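Local coordinates for 2-C-methyl-D-erythritol 2,4-cyclodiphosphate synthase (Thermus thermophilus, PDB 1IV3), which catalyses the conversion of 4-diphosphocytidyl-2-C-methyl-D-erythritol 2-phosphate to 2-C-methyl-D-erythritol 2,4-cyclodiphosphate with release of CMP, in the non-mevalonate pathway of isoprenoid synthesis, at residues K132-E135 and G136-S140. The protein carries 3 engineered substitutions. Numbering follows the deposited sequence.
Sequences KTSE and GLAPS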
ATOM      1  N   LYS A 132      -0.236  -8.014 -10.732  1.00 10.21           N
ATOM      2  CA  LYS A 132      -1.519  -8.522 -10.298  1.00 11.02           C
ATOM      3  C   LYS A 132      -2.599  -8.057 -11.282  1.00 11.60           C
ATOM      4  O   LYS A 132      -2.445  -7.068 -11.989  1.00 12.37           O
ATOM      5  CB  LYS A 132      -1.930  -8.040  -8.907  1.00 13.18           C
ATOM      6  CG  LYS A 132      -0.914  -8.278  -7.819  1.00 22.21           C
ATOM      7  CD  LYS A 132      -0.791  -9.730  -7.402  1.00 20.98           C
ATOM      8  CE  LYS A 132      -2.136 -10.349  -7.050  1.00 22.61           C
ATOM      9  NZ  LYS A 132      -1.958 -11.787  -6.682  1.00 19.19           N
ATOM     10  N   THR A 133      -3.707  -8.805 -11.252  1.00 14.35           N
ATOM     11  CA  THR A 133      -4.925  -8.322 -11.876  1.00 16.58           C
ATOM     12  C   THR A 133      -5.879  -7.897 -10.755  1.00 15.81           C
ATOM     13  O   THR A 133      -5.621  -8.256  -9.609  1.00 17.95           O
ATOM     14  CB  THR A 133      -5.667  -9.362 -12.723  1.00 29.79           C
ATOM     15  OG1 THR A 133      -6.377 -10.212 -11.803  1.00 29.08           O
ATOM     16  CG2 THR A 133      -4.701 -10.236 -13.493  1.00 33.31           C
ATOM     17  N   SER A 134      -6.937  -7.174 -11.083  1.00 19.79           N
ATOM     18  CA  SER A 134      -7.822  -6.652 -10.044  1.00 23.24           C
ATOM     19  C   SER A 134      -8.906  -7.655  -9.672  1.00 20.21           C
ATOM     20  O   SER A 134      -9.722  -7.376  -8.801  1.00 17.58           O
ATOM     21  CB  SER A 134      -8.518  -5.373 -10.528  1.00 23.26           C
ATOM     22  OG  SER A 134      -9.498  -5.684 -11.515  1.00 27.54           O
ATOM     23  N   GLU A 135      -8.903  -8.798 -10.358  1.00 17.12           N
ATOM     24  CA  GLU A 135      -9.999  -9.754 -10.152  1.00 13.76           C
ATOM     25  C   GLU A 135     -11.328  -9.053 -10.363  1.00 15.52           C
ATOM     26  O   GLU A 135     -12.330  -9.308  -9.679  1.00 21.06           O
ATOM     27  CB  GLU A 135      -9.921 -10.351  -8.753  1.00 22.58           C
ATOM     28  CG  GLU A 135      -8.728 -11.229  -8.459  1.00 32.78           C
ATOM     29  CD  GLU A 135      -8.608 -12.448  -9.345  1.00 44.60           C
ATOM     30  OE1 GLU A 135      -7.462 -12.903  -9.563  1.00 49.77           O
ATOM     31  OE2 GLU A 135      -9.631 -12.957  -9.834  1.00 48.56           O
ATOM     32  N   GLY A 136     -11.368  -8.116 -11.316  1.00 17.65           N
ATOM     33  CA  GLY A 136     -12.619  -7.438 -11.602  1.00 23.39           C
ATOM     34  C   GLY A 136     -12.982  -6.333 -10.648  1.00 25.15           C
ATOM     35  O   GLY A 136     -14.029  -5.692 -10.787  1.00 20.96           O
ATOM     36  N   LEU A 137     -12.107  -6.090  -9.670  1.00 19.68           N
ATOM     37  CA  LEU A 137     -12.359  -4.973  -8.759  1.00 22.11           C
ATOM     38  C   LEU A 137     -12.285  -3.648  -9.514  1.00 33.47           C
ATOM     39  O   LEU A 137     -13.102  -2.746  -9.312  1.00 27.96           O
ATOM     40  CB  LEU A 137     -11.346  -5.051  -7.627  1.00 25.42           C
ATOM     41  CG  LEU A 137     -11.540  -4.142  -6.416  1.00 27.82           C
ATOM     42  CD1 LEU A 137     -12.973  -3.660  -6.305  1.00 29.57           C
ATOM     43  CD2 LEU A 137     -11.121  -4.883  -5.154  1.00 36.57           C
ATOM     44  N   ALA A 138     -11.302  -3.522 -10.402  1.00 23.63           N
ATOM     45  CA  ALA A 138     -10.996  -2.308 -11.143  1.00 18.99           C
ATOM     46  C   ALA A 138     -10.570  -2.676 -12.557  1.00 20.35           C
ATOM     47  O   ALA A 138      -9.399  -2.565 -12.907  1.00 19.07           O
ATOM     48  CB  ALA A 138      -9.893  -1.510 -10.454  1.00 17.50           C
ATOM     49  N   PRO A 139     -11.491  -3.154 -13.384  1.00 21.61           N
ATOM     50  CA  PRO A 139     -11.127  -3.730 -14.685  1.00 21.70           C
ATOM     51  C   PRO A 139     -10.748  -2.707 -15.731  1.00 16.76           C
ATOM     52  O   PRO A 139     -10.319  -3.025 -16.833  1.00 24.07           O
ATOM     53  CB  PRO A 139     -12.444  -4.396 -15.137  1.00 22.46           C
ATOM     54  CG  PRO A 139     -13.475  -3.491 -14.538  1.00 19.03           C
ATOM     55  CD  PRO A 139     -12.952  -3.184 -13.152  1.00 22.70           C
ATOM     56  N   SER A 140     -10.924  -1.431 -15.398  1.00 16.47           N
ATOM     57  CA  SER A 140     -10.595  -0.436 -16.396  1.00 17.93           C
ATOM     58  C   SER A 140      -9.563   0.567 -15.894  1.00 26.90           C
ATOM     59  O   SER A 140      -9.492   1.674 -16.425  1.00 19.80           O
ATOM     60  CB  SER A 140     -11.896   0.263 -16.826  1.00 31.10           C
ATOM     61  OG  SER A 140     -12.678  -0.630 -17.610  1.00 35.07           O
TER
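Ser134 accepts two nearly straight hydrogen bonds from Leu137 and Ala138, one at its backbone oxygen and one at its hydroxyl. Its carbonyl closes a type I' beta turn from Ser134 to Leu137: Leu137 N gives its hydrogen to Ser134 O at 2.8 Å, arriving 64° out of the carbonyl plane. One residue on, Ala138 N donates to Ser134 OG at 3.0 Å (N-H...O angle 162°). The hydroxyl reaches that amide because chi1 of 72° places OG between the backbone N and the carbonyl carbon, and it is also hydrogen-bonded to Asp101 OD1. The buried OG is therefore satisfied by a backbone amide of the loop and by a carboxylate of another substrate-binding residue. Asp101 OD2 takes a weak hydrogen bond from Gly136 N, so the carboxylate meets the turn through both oxygens. Nonpolar contact is slight, with CB of Ser134 4.1 Å from CB of both Leu137 and Ala138. At the entrance to the turn, Thr133 OG1 accepts from Glu135 N at 3.2 Å, forming an ST turn. The loop joins strand 127-132 to strand 141-150 at a subunit interface, where Lys132 NZ is hydrogen-bonded to Asp8 OD1 of a second subunit and Glu135 and Leu137 pack on its His141. The linked ST and type I' turns shape the IspF loop that carries substrate-binding residues Thr133 to Glu135, Thr133 being a predicted transition-state stabiliser.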